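Local coordinates for RagB/SusD domain protein (Flavobacterium johnsoniae, PDB 5J5U) that binds chitin, probably as a SusD-like lipoprotein that captures chitin chains at the outer membrane for a polysaccharide utilization system, at residues Q322-K326 with V374-A378; K277-K283 with E296-E300; F150-D155 with M188-A193; V84-I88 with A104-K108. One frame throughout, in Å; residues are numbered along the deposited sequence.

Contact 1: residues Q322-K326 with V374-A378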
loop_
_atom_site.group_PDB
_atom_site.type_symbol
_atom_site.label_atom_id
_atom_site.label_comp_id
_atom_site.label_asym_id
_atom_site.label_seq_id
_atom_site.Cartn_x
_atom_site.Cartn_y
_atom_site.Cartn_z
ATOM N N GLN A 322 16.088 4.160 -9.708
ATOM C CA GLN A 322 16.906 3.071 -10.226
ATOM C C GLN A 322 16.091 2.260 -11.213
ATOM O O GLN A 322 14.926 1.936 -10.954
ATOM C CB GLN A 322 17.437 2.184 -9.097
ATOM C CG GLN A 322 18.537 2.829 -8.235
ATOM C CD GLN A 322 19.925 2.740 -8.879
ATOM O OE1 GLN A 322 20.057 2.397 -10.056
ATOM N NE2 GLN A 322 20.965 3.036 -8.097
ATOM N N PRO A 323 16.703 1.950 -12.364
ATOM C CA PRO A 323 16.052 1.312 -13.522
ATOM C C PRO A 323 15.399 -0.028 -13.193
ATOM O O PRO A 323 14.348 -0.335 -13.752
ATOM C CB PRO A 323 17.205 1.115 -14.516
ATOM C CG PRO A 323 18.269 2.106 -14.076
ATOM C CD PRO A 323 18.123 2.269 -12.603
ATOM N N TYR A 324 15.995 -0.810 -12.295
ATOM C CA TYR A 324 15.472 -2.149 -12.005
ATOM C C TYR A 324 14.107 -2.063 -11.292
ATOM O O TYR A 324 13.312 -3.021 -11.294
ATOM C CB TYR A 324 16.493 -2.965 -11.180
ATOM C CG TYR A 324 17.159 -2.217 -10.020
ATOM C CD1 TYR A 324 18.418 -1.636 -10.167
ATOM C CD2 TYR A 324 16.545 -2.120 -8.778
ATOM C CE1 TYR A 324 19.031 -0.967 -9.122
ATOM C CE2 TYR A 324 17.157 -1.450 -7.712
ATOM C CZ TYR A 324 18.397 -0.880 -7.897
ATOM O OH TYR A 324 18.998 -0.212 -6.861
ATOM N N LEU A 325 13.834 -0.901 -10.700
ATOM C CA LEU A 325 12.547 -0.659 -10.046
ATOM C C LEU A 325 11.421 -0.368 -11.045
ATOM O O LEU A 325 10.263 -0.348 -10.666
ATOM C CB LEU A 325 12.663 0.494 -9.052
ATOM C CG LEU A 325 13.721 0.335 -7.973
ATOM C CD1 LEU A 325 13.975 1.661 -7.232
ATOM C CD2 LEU A 325 13.292 -0.760 -7.022
ATOM N N LYS A 326 11.752 -0.131 -12.313
ATOM C CA LYS A 326 10.739 0.369 -13.242
ATOM C C LYS A 326 10.496 -0.530 -14.444
ATOM O O LYS A 326 9.935 -0.089 -15.463
ATOM C CB LYS A 326 11.117 1.773 -13.723
ATOM C CG LYS A 326 11.167 2.768 -12.595
ATOM C CD LYS A 326 11.406 4.163 -13.112
ATOM C CE LYS A 326 12.733 4.258 -13.837
ATOM N NZ LYS A 326 13.001 5.672 -14.210
ATOM N N VAL A 374 15.119 -8.003 -3.702
ATOM C CA VAL A 374 14.382 -8.776 -4.688
ATOM C C VAL A 374 14.105 -7.935 -5.934
ATOM O O VAL A 374 13.819 -8.480 -6.990
ATOM C CB VAL A 374 13.068 -9.323 -4.100
ATOM C CG1 VAL A 374 12.108 -8.196 -3.768
ATOM C CG2 VAL A 374 12.437 -10.327 -5.051
ATOM N N TYR A 375 14.247 -6.614 -5.811
ATOM C CA TYR A 375 14.062 -5.695 -6.936
ATOM C C TYR A 375 15.301 -5.659 -7.824
ATOM O O TYR A 375 15.301 -5.005 -8.861
ATOM C CB TYR A 375 13.758 -4.273 -6.447
ATOM C CG TYR A 375 12.446 -4.136 -5.733
ATOM C CD1 TYR A 375 11.297 -4.708 -6.246
ATOM C CD2 TYR A 375 12.359 -3.453 -4.529
ATOM C CE1 TYR A 375 10.082 -4.591 -5.589
ATOM C CE2 TYR A 375 11.150 -3.330 -3.864
ATOM C CZ TYR A 375 10.015 -3.907 -4.401
ATOM O OH TYR A 375 8.807 -3.798 -3.749
ATOM N N GLY A 376 16.363 -6.330 -7.394
ATOM C CA GLY A 376 17.605 -6.307 -8.135
ATOM C C GLY A 376 18.594 -5.294 -7.584
ATOM O O GLY A 376 19.603 -4.995 -8.226
ATOM N N ALA A 377 18.318 -4.772 -6.390
ATOM C CA ALA A 377 19.236 -3.822 -5.758
ATOM C C ALA A 377 20.410 -4.538 -5.081
ATOM O O ALA A 377 20.262 -5.625 -4.518
ATOM C CB ALA A 377 18.499 -2.948 -4.754
ATOM N N ALA A 378 21.579 -3.918 -5.146
ATOM C CA ALA A 378 22.758 -4.459 -4.497
ATOM C C ALA A 378 22.499 -4.515 -3.009
ATOM O O ALA A 378 22.207 -3.485 -2.398
ATOM C CB ALA A 378 23.972 -3.613 -4.802
HETATM O O HOH W 1 13.999 -6.051 -10.892
#
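The short 3-10 turn bearing Y324 and L325, which follows strand 320-321, packs against Y375, G376 and A377 in the loop between helices 357-371 and 382-391. The Y324 ring carries most of the contact. Its CG lies between the backbone N and the carbonyl carbon (chi1 44°), which turns the ring across the G376 peptide: G376 O sits 3.9 Å above the plane over the ring centre, while Q322 CB takes the opposite face, displaced toward the rim. Y324 CD2 comes within 3.1 Å of Y375 O, and Y324 CE2 rests 3.6 Å from A377 CB. G376 has a positive phi of 98°, a conformation suited to glycine, and its lack of a side chain lets the backbone come up to Y324. In this predominantly helical SusD-type fold, the contact joins two inter-element loops, and the Y324 hydroxyl, besides touching A377 CB, hydrogen-bonds M278 O in helix 276-279. Putting an alanine at Y324 would probably leave that carbonyl without its hydroxyl mate and open a gap over G376 and A377. L325 CD2 touches Y375 CB at 3.6 Å, the two side chains crossing at about a right angle. One water bridges the backbones, donating to Y324 O at 3.1 Å and to Y375 O at 2.6 Å.

Contact 2: residues K277-K283 with E296-E300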
loop_
_atom_site.group_PDB
_atom_site.type_symbol
_atom_site.label_atom_id
_atom_site.label_comp_id
_atom_site.label_asym_id
_atom_site.label_seq_id
_atom_site.Cartn_x
_atom_site.Cartn_y
_atom_site.Cartn_z
ATOM N N LYS A 277 20.706 4.814 -2.041
ATOM C CA LYS A 277 21.219 4.495 -3.383
ATOM C C LYS A 277 20.651 3.196 -3.949
ATOM O O LYS A 277 20.753 2.938 -5.157
ATOM C CB LYS A 277 22.757 4.421 -3.376
ATOM C CG LYS A 277 23.436 5.605 -2.727
ATOM C CD LYS A 277 24.930 5.339 -2.550
ATOM C CE LYS A 277 25.696 6.611 -2.262
ATOM N NZ LYS A 277 27.147 6.330 -2.109
ATOM N N MET A 278 20.053 2.376 -3.085
ATOM C CA MET A 278 19.314 1.219 -3.571
ATOM C C MET A 278 18.085 1.706 -4.336
ATOM O O MET A 278 17.588 1.015 -5.219
ATOM C CB MET A 278 18.895 0.307 -2.412
ATOM C CG MET A 278 20.053 -0.168 -1.528
ATOM S SD MET A 278 19.533 -1.210 -0.148
ATOM C CE MET A 278 18.869 -2.619 -1.046
ATOM N N LEU A 279 17.595 2.896 -3.979
ATOM C CA LEU A 279 16.365 3.442 -4.569
ATOM C C LEU A 279 16.636 4.535 -5.609
ATOM O O LEU A 279 16.051 4.523 -6.684
ATOM C CB LEU A 279 15.443 4.011 -3.467
ATOM C CG LEU A 279 14.847 3.039 -2.452
ATOM C CD1 LEU A 279 14.231 3.771 -1.269
ATOM C CD2 LEU A 279 13.829 2.144 -3.113
ATOM N N ALA A 280 17.507 5.486 -5.274
ATOM C CA ALA A 280 17.707 6.680 -6.100
ATOM C C ALA A 280 18.980 6.648 -6.966
ATOM O O ALA A 280 20.038 6.188 -6.537
ATOM C CB ALA A 280 17.734 7.905 -5.220
ATOM N N THR A 281 18.874 7.182 -8.174
ATOM C CA THR A 281 20.031 7.408 -9.005
ATOM C C THR A 281 20.567 8.808 -8.709
ATOM O O THR A 281 19.792 9.726 -8.405
ATOM C CB THR A 281 19.695 7.303 -10.482
ATOM O OG1 THR A 281 18.806 8.366 -10.838
ATOM C CG2 THR A 281 19.064 5.956 -10.798
ATOM N N PRO A 282 21.894 8.982 -8.794
ATOM C CA PRO A 282 22.514 10.271 -8.445
ATOM C C PRO A 282 22.192 11.376 -9.449
ATOM O O PRO A 282 21.855 11.069 -10.583
ATOM C CB PRO A 282 24.013 9.946 -8.460
ATOM C CG PRO A 282 24.136 8.777 -9.420
ATOM C CD PRO A 282 22.888 7.968 -9.208
ATOM N N LYS A 283 22.281 12.640 -9.041
ATOM C CA LYS A 283 22.166 13.749 -9.991
ATOM C C LYS A 283 23.298 13.684 -11.025
ATOM O O LYS A 283 24.410 13.242 -10.708
ATOM C CB LYS A 283 22.214 15.094 -9.260
ATOM C CG LYS A 283 21.120 15.311 -8.239
ATOM C CD LYS A 283 21.536 16.379 -7.215
ATOM C CE LYS A 283 22.007 17.671 -7.879
ATOM N NZ LYS A 283 22.377 18.667 -6.838
ATOM N N GLU A 296 29.352 18.837 -4.830
ATOM C CA GLU A 296 27.909 19.100 -4.852
ATOM C C GLU A 296 27.133 17.837 -4.533
ATOM O O GLU A 296 27.413 16.773 -5.090
ATOM C CB GLU A 296 27.427 19.651 -6.202
ATOM C CG GLU A 296 25.886 19.868 -6.233
ATOM C CD GLU A 296 25.396 20.668 -7.437
ATOM O OE1 GLU A 296 26.256 21.239 -8.159
ATOM O OE2 GLU A 296 24.149 20.725 -7.661
ATOM N N GLU A 297 26.159 17.983 -3.632
ATOM C CA GLU A 297 25.270 16.897 -3.225
ATOM C C GLU A 297 24.728 16.154 -4.424
ATOM O O GLU A 297 24.235 16.759 -5.382
ATOM C CB GLU A 297 24.103 17.436 -2.394
ATOM C CG GLU A 297 23.113 16.367 -1.987
ATOM C CD GLU A 297 23.762 15.263 -1.192
ATOM O OE1 GLU A 297 24.323 15.569 -0.127
ATOM O OE2 GLU A 297 23.721 14.088 -1.631
ATOM N N LEU A 298 24.841 14.837 -4.356
ATOM C CA LEU A 298 24.459 13.942 -5.441
ATOM C C LEU A 298 23.012 13.461 -5.316
ATOM O O LEU A 298 22.430 12.986 -6.294
ATOM C CB LEU A 298 25.409 12.738 -5.454
ATOM C CG LEU A 298 26.793 12.930 -6.098
ATOM C CD1 LEU A 298 27.612 11.672 -5.984
ATOM C CD2 LEU A 298 26.657 13.292 -7.569
ATOM N N TYR A 299 22.434 13.586 -4.120
ATOM C CA TYR A 299 21.115 13.008 -3.866
ATOM C C TYR A 299 20.123 14.024 -3.355
ATOM O O TYR A 299 20.165 14.432 -2.190
ATOM C CB TYR A 299 21.228 11.828 -2.892
ATOM C CG TYR A 299 21.981 10.700 -3.549
ATOM C CD1 TYR A 299 21.325 9.818 -4.398
ATOM C CD2 TYR A 299 23.367 10.554 -3.379
ATOM C CE1 TYR A 299 22.002 8.810 -5.037
ATOM C CE2 TYR A 299 24.068 9.526 -4.028
ATOM C CZ TYR A 299 23.375 8.667 -4.853
ATOM O OH TYR A 299 24.026 7.647 -5.494
ATOM N N GLU A 300 19.227 14.422 -4.255
ATOM C CA GLU A 300 18.139 15.335 -3.929
ATOM C C GLU A 300 16.871 14.917 -4.663
ATOM O O GLU A 300 16.927 14.534 -5.832
ATOM C CB GLU A 300 18.513 16.782 -4.281
ATOM C CG GLU A 300 19.611 17.378 -3.398
ATOM C CD GLU A 300 20.228 18.664 -3.962
ATOM O OE1 GLU A 300 19.931 19.051 -5.116
ATOM O OE2 GLU A 300 21.021 19.291 -3.236
HETATM O O HOH W 2 22.796 5.619 -7.009
#
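The Y299 ring meets the 277-283 segment largely with its hydroxyl end: A280 O lies at the ring edge near the plane, 3.6 Å from Y299 CE1, and a water in the plane joins the Y299 hydroxyl to A280 O. P282 CA approaches the ring obliquely, with the proline lying alongside the tyrosine, while the extended K277 chain crosses it at about a right angle and brings CG to 3.5 Å from Y299 OH. The carboxylates of E296 and E300 meet at K283. Its chain bends at chi3 (52°), carrying NZ to three oxygens. E296 OE2 is reached on its anti side at 2.8 Å from K283 NZ, E300 OE1 is met from well above its carboxylate plane at 3.0 Å from K283 NZ, and the backbone carbonyl E297 O takes a further bond. Two salt bridges and a carbonyl thus hold one ammonium group, which probably stays charged. E296 itself is steadied by S286 and V287. At the other end of K283, the backbone N donates to L298 O (2.8 Å). Within 296-300, Y299 N donates to E297 OE2. Strand 280-281 pairs antiparallel with strand 320-321, A280 packs on I265 of helix 262-270, and R269 of that helix bonds Y299 O.

Contact 3: residues F150-D155 with M188-A193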
loop_
_atom_site.group_PDB
_atom_site.type_symbol
_atom_site.label_atom_id
_atom_site.label_comp_id
_atom_site.label_asym_id
_atom_site.label_seq_id
_atom_site.Cartn_x
_atom_site.Cartn_y
_atom_site.Cartn_z
ATOM N N PHE A 150 -14.073 -8.849 7.521
ATOM C CA PHE A 150 -12.647 -9.144 7.262
ATOM C C PHE A 150 -12.038 -9.985 8.390
ATOM O O PHE A 150 -11.393 -11.014 8.149
ATOM C CB PHE A 150 -11.812 -7.858 7.127
ATOM C CG PHE A 150 -12.028 -7.086 5.846
ATOM C CD1 PHE A 150 -12.629 -7.670 4.746
ATOM C CD2 PHE A 150 -11.609 -5.762 5.752
ATOM C CE1 PHE A 150 -12.814 -6.956 3.587
ATOM C CE2 PHE A 150 -11.804 -5.037 4.586
ATOM C CZ PHE A 150 -12.388 -5.632 3.504
ATOM N N PHE A 151 -12.216 -9.518 9.622
ATOM C CA PHE A 151 -11.630 -10.204 10.759
ATOM C C PHE A 151 -12.189 -11.623 10.840
ATOM O O PHE A 151 -11.434 -12.576 11.049
ATOM C CB PHE A 151 -11.887 -9.446 12.073
ATOM C CG PHE A 151 -11.134 -8.155 12.189
ATOM C CD1 PHE A 151 -9.760 -8.112 11.986
ATOM C CD2 PHE A 151 -11.811 -6.967 12.477
ATOM C CE1 PHE A 151 -9.054 -6.891 12.081
ATOM C CE2 PHE A 151 -11.132 -5.760 12.574
ATOM C CZ PHE A 151 -9.737 -5.721 12.370
ATOM N N LYS A 152 -13.505 -11.762 10.681
ATOM C CA LYS A 152 -14.121 -13.089 10.710
ATOM C C LYS A 152 -13.535 -14.044 9.658
ATOM O O LYS A 152 -13.124 -15.166 9.984
ATOM C CB LYS A 152 -15.631 -12.991 10.511
ATOM C CG LYS A 152 -16.337 -14.332 10.664
ATOM C CD LYS A 152 -17.788 -14.287 10.172
ATOM C CE LYS A 152 -18.537 -15.545 10.598
ATOM N NZ LYS A 152 -19.975 -15.564 10.233
ATOM N N ASP A 153 -13.475 -13.600 8.409
ATOM C CA ASP A 153 -12.925 -14.434 7.358
ATOM C C ASP A 153 -11.452 -14.791 7.579
ATOM O O ASP A 153 -11.053 -15.907 7.289
ATOM C CB ASP A 153 -13.074 -13.768 6.005
ATOM C CG ASP A 153 -14.445 -13.935 5.446
ATOM O OD1 ASP A 153 -15.220 -14.686 6.066
ATOM O OD2 ASP A 153 -14.740 -13.358 4.381
ATOM N N LEU A 154 -10.630 -13.848 8.033
ATOM C CA LEU A 154 -9.215 -14.159 8.274
ATOM C C LEU A 154 -9.018 -15.144 9.437
ATOM O O LEU A 154 -8.207 -16.085 9.352
ATOM C CB LEU A 154 -8.430 -12.883 8.531
ATOM C CG LEU A 154 -8.386 -11.961 7.313
ATOM C CD1 LEU A 154 -7.816 -10.586 7.684
ATOM C CD2 LEU A 154 -7.594 -12.611 6.172
ATOM N N ASP A 155 -9.763 -14.929 10.517
ATOM C CA ASP A 155 -9.752 -15.847 11.648
ATOM C C ASP A 155 -10.111 -17.277 11.208
ATOM O O ASP A 155 -9.299 -18.239 11.316
ATOM C CB ASP A 155 -10.724 -15.348 12.704
ATOM C CG ASP A 155 -10.789 -16.249 13.905
ATOM O OD1 ASP A 155 -10.039 -15.995 14.876
ATOM O OD2 ASP A 155 -11.589 -17.214 13.868
ATOM N N MET A 188 -2.201 -9.798 7.370
ATOM C CA MET A 188 -3.330 -8.978 6.923
ATOM C C MET A 188 -4.220 -8.600 8.107
ATOM O O MET A 188 -4.653 -7.445 8.231
ATOM C CB MET A 188 -4.150 -9.706 5.846
ATOM C CG MET A 188 -3.527 -9.641 4.442
ATOM S SD MET A 188 -3.413 -7.923 3.854
ATOM C CE MET A 188 -5.144 -7.489 3.670
ATOM N N ARG A 189 -4.483 -9.579 8.977
ATOM C CA ARG A 189 -5.318 -9.346 10.159
ATOM C C ARG A 189 -4.739 -8.242 11.029
ATOM O O ARG A 189 -5.466 -7.350 11.486
ATOM C CB ARG A 189 -5.468 -10.629 10.965
ATOM C CG ARG A 189 -6.293 -10.489 12.233
ATOM C CD ARG A 189 -6.714 -11.876 12.677
ATOM N NE ARG A 189 -7.592 -11.874 13.838
ATOM C CZ ARG A 189 -8.141 -12.974 14.338
ATOM N NH1 ARG A 189 -7.894 -14.147 13.769
ATOM N NH2 ARG A 189 -8.945 -12.903 15.389
ATOM N N LEU A 190 -3.424 -8.284 11.227
ATOM C CA LEU A 190 -2.733 -7.241 11.999
ATOM C C LEU A 190 -2.774 -5.849 11.324
ATOM O O LEU A 190 -2.854 -4.811 11.994
ATOM C CB LEU A 190 -1.275 -7.668 12.244
ATOM C CG LEU A 190 -0.368 -6.741 13.041
ATOM C CD1 LEU A 190 -0.881 -6.559 14.445
ATOM C CD2 LEU A 190 1.051 -7.290 13.047
ATOM N N ARG A 191 -2.642 -5.837 10.000
ATOM C CA ARG A 191 -2.734 -4.599 9.235
ATOM C C ARG A 191 -4.118 -3.957 9.446
ATOM O O ARG A 191 -4.247 -2.751 9.690
ATOM C CB ARG A 191 -2.469 -4.875 7.744
ATOM C CG ARG A 191 -2.797 -3.711 6.829
ATOM C CD ARG A 191 -2.835 -4.115 5.368
ATOM N NE ARG A 191 -1.499 -4.218 4.801
ATOM C CZ ARG A 191 -1.260 -4.394 3.513
ATOM N NH1 ARG A 191 -2.286 -4.480 2.665
ATOM N NH2 ARG A 191 -0.003 -4.462 3.077
ATOM N N LEU A 192 -5.156 -4.780 9.351
ATOM C CA LEU A 192 -6.524 -4.297 9.566
ATOM C C LEU A 192 -6.714 -3.875 11.038
ATOM O O LEU A 192 -7.375 -2.870 11.328
ATOM C CB LEU A 192 -7.529 -5.369 9.139
ATOM C CG LEU A 192 -7.390 -5.700 7.646
ATOM C CD1 LEU A 192 -8.066 -6.981 7.272
ATOM C CD2 LEU A 192 -7.912 -4.579 6.772
ATOM N N ALA A 193 -6.121 -4.626 11.963
ATOM C CA ALA A 193 -6.248 -4.296 13.370
ATOM C C ALA A 193 -5.669 -2.939 13.654
ATOM O O ALA A 193 -6.301 -2.117 14.315
ATOM C CB ALA A 193 -5.560 -5.341 14.248
HETATM O O HOH W 3 -6.213 -14.962 11.603
#
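F151 and R189 bring their CA atoms to 6.4 Å where the helical segments 150-155 and 188-193 run nearly antiparallel, at 160°, with axes 10.1 Å apart. The F151 ring points its edge at the other helix: R189 O lies at that edge, near the ring plane, 3.7 Å from F151 CE1, A193 N sits at the same edge, and L192 CB comes obliquely to 3.6 Å from F151 CE1. L192 and F151 slide past each other in opposite directions. Farther out on L192, CD1 touches L154 CD1 at 3.6 Å and F150 CB at 3.9 Å, so that one leucine fills the space among three residues of the facing helix. L154 CD1 also lies over the backbone at R189 N, beside M188 CB. Helix 98-119 extends this apolar layer, with V109 against F150 and M110 against M188. The polar end belongs to R189. Its CG stands opposite the backbone N (chi1 179°) and the chain runs straight on to NE, laying the arginine alongside D155. R189 NH1 donates to D155 OD1 at 3.0 Å, on the anti side of the carboxylate, and R189 NH2 adds a weak bond to the same oxygen. Both N-H groups thus go to one oxygen with the planes 67° apart, not a coplanar bidentate pair. R189 NE is held by Q207 of helix 201-214, and a water accepts from NH1. A buried guanidinium with so many acceptors about it is likely to stay charged, and would favour an ionised D155 beside the apolar layer.

Contact 4: residues V84-I88 with A104-K108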
loop_
_atom_site.group_PDB
_atom_site.type_symbol
_atom_site.label_atom_id
_atom_site.label_comp_id
_atom_site.label_asym_id
_atom_site.label_seq_id
_atom_site.Cartn_x
_atom_site.Cartn_y
_atom_site.Cartn_z
ATOM N N VAL A 84 -13.158 -14.038 -7.447
ATOM C CA VAL A 84 -12.782 -14.588 -6.166
ATOM C C VAL A 84 -14.056 -15.026 -5.417
ATOM O O VAL A 84 -14.038 -16.013 -4.653
ATOM C CB VAL A 84 -11.922 -13.585 -5.388
ATOM C CG1 VAL A 84 -12.766 -12.437 -4.861
ATOM C CG2 VAL A 84 -11.182 -14.295 -4.283
ATOM N N VAL A 85 -15.172 -14.332 -5.678
ATOM C CA VAL A 85 -16.475 -14.796 -5.198
ATOM C C VAL A 85 -16.844 -16.164 -5.812
ATOM O O VAL A 85 -17.256 -17.087 -5.099
ATOM C CB VAL A 85 -17.582 -13.782 -5.493
ATOM C CG1 VAL A 85 -18.958 -14.422 -5.298
ATOM C CG2 VAL A 85 -17.442 -12.603 -4.545
ATOM N N ASP A 86 -16.662 -16.301 -7.124
ATOM C CA ASP A 86 -16.930 -17.585 -7.794
ATOM C C ASP A 86 -16.045 -18.729 -7.282
ATOM O O ASP A 86 -16.519 -19.865 -7.143
ATOM C CB ASP A 86 -16.749 -17.458 -9.302
ATOM C CG ASP A 86 -17.962 -16.875 -9.978
ATOM O OD1 ASP A 86 -19.083 -17.020 -9.421
ATOM O OD2 ASP A 86 -17.789 -16.253 -11.056
ATOM N N ILE A 87 -14.777 -18.438 -6.976
ATOM C CA ILE A 87 -13.927 -19.469 -6.389
ATOM C C ILE A 87 -14.503 -19.887 -5.047
ATOM O O ILE A 87 -14.690 -21.074 -4.799
ATOM C CB ILE A 87 -12.483 -19.026 -6.187
ATOM C CG1 ILE A 87 -11.827 -18.675 -7.516
ATOM C CG2 ILE A 87 -11.686 -20.148 -5.556
ATOM C CD1 ILE A 87 -10.488 -17.978 -7.352
ATOM N N ILE A 88 -14.811 -18.917 -4.190
ATOM C CA ILE A 88 -15.344 -19.265 -2.873
ATOM C C ILE A 88 -16.623 -20.097 -3.010
ATOM O O ILE A 88 -16.818 -21.079 -2.279
ATOM C CB ILE A 88 -15.609 -18.006 -2.026
ATOM C CG1 ILE A 88 -14.284 -17.293 -1.751
ATOM C CG2 ILE A 88 -16.283 -18.357 -0.709
ATOM C CD1 ILE A 88 -14.415 -15.988 -1.019
ATOM N N ALA A 104 -8.958 -18.465 -1.328
ATOM C CA ALA A 104 -9.824 -17.538 -2.001
ATOM C C ALA A 104 -10.373 -16.511 -1.019
ATOM O O ALA A 104 -10.389 -15.322 -1.323
ATOM C CB ALA A 104 -10.945 -18.273 -2.693
ATOM N N LYS A 105 -10.794 -16.954 0.162
ATOM C CA LYS A 105 -11.377 -16.017 1.135
ATOM C C LYS A 105 -10.341 -14.979 1.578
ATOM O O LYS A 105 -10.654 -13.771 1.675
ATOM C CB LYS A 105 -11.951 -16.758 2.352
ATOM C CG LYS A 105 -13.425 -17.143 2.176
ATOM C CD LYS A 105 -13.972 -17.929 3.359
ATOM C CE LYS A 105 -13.088 -19.121 3.667
ATOM N NZ LYS A 105 -13.695 -20.031 4.656
ATOM N N ILE A 106 -9.106 -15.445 1.809
ATOM C CA ILE A 106 -8.009 -14.544 2.145
ATOM C C ILE A 106 -7.812 -13.581 0.972
ATOM O O ILE A 106 -7.744 -12.363 1.164
ATOM C CB ILE A 106 -6.710 -15.319 2.472
ATOM C CG1 ILE A 106 -6.920 -16.177 3.715
ATOM C CG2 ILE A 106 -5.565 -14.383 2.773
ATOM C CD1 ILE A 106 -5.796 -17.121 3.978
ATOM N N MET A 107 -7.809 -14.127 -0.246
ATOM C CA MET A 107 -7.681 -13.281 -1.418
ATOM C C MET A 107 -8.756 -12.204 -1.356
ATOM O O MET A 107 -8.460 -11.023 -1.572
ATOM C CB MET A 107 -7.813 -14.082 -2.718
ATOM C CG MET A 107 -6.591 -14.885 -3.091
ATOM S SD MET A 107 -5.133 -13.896 -3.444
ATOM C CE MET A 107 -5.617 -12.968 -4.890
ATOM N N LYS A 108 -9.983 -12.606 -1.008
ATOM C CA LYS A 108 -11.107 -11.697 -1.153
ATOM C C LYS A 108 -10.927 -10.514 -0.220
ATOM O O LYS A 108 -11.315 -9.389 -0.560
ATOM C CB LYS A 108 -12.440 -12.393 -0.903
ATOM C CG LYS A 108 -13.610 -11.414 -0.799
ATOM C CD LYS A 108 -14.875 -11.947 -1.445
ATOM C CE LYS A 108 -15.737 -12.706 -0.466
ATOM N NZ LYS A 108 -15.901 -12.009 0.830
#
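The carbonyl oxygen of A104 accepts the helical bond from K108 N at 2.8 Å and is also pressed by V84 CG2, which comes to 3.2 Å from A104 O across the contact. Helical segments 84-88 and 104-108 run roughly antiparallel, at 153° with axes 9.0 Å apart, as in a helical hairpin. With chi1 at 73°, V84 tucks CG1 back over its own backbone and swings CG2 out toward A104 O and toward M107 CB, 3.7 Å away, while CG1 meets the K108 chain. A glycine in place of V84 would probably open a gap over A104 O and take away the methyls against M107 CB and K108 CB. The methyl of A104 fits between two isoleucines: its CB is 3.5 Å from I87 CG2 and 3.6 Å from I88 CG1, and so small a side chain lets the helices come close. I88 reaches onward with CD1, which lies 3.5 Å from K105 CG and 3.6 Å from K108 CE, crossing both lysine chains at about a right angle. The methylene parts of the lysines thus pack on I88 while their ammonium groups find partners elsewhere, K105 NZ on Q160 and K108 NZ on Y124 OH. Helix 16-29 covers M107 through L20 and M27, helix 178-195 packs W181 against I106 and M107, and S157 of helix 143-160 lies against K105.

Overall arrangement
From the N terminus, contact 4 comes first, folding helix 66-90 back on helix 98-119 across a short connection. Contact 3 then pairs helix 143-160 with helix 178-195; the centres of these two contacts are about 15 Å apart, and they touch through a long, weak ion pair of D153 and K108. Farther along, contact 2 closes the loop after strand 280-281, and contact 1 follows, bringing the loop past strand 320-321 to the one after helix 357-371. All four lie in series, none nested or crossing. Contacts 1 and 2 touch, mainly through Y324 and Q322, and lie on the opposite side of the chain's centre from contact 3.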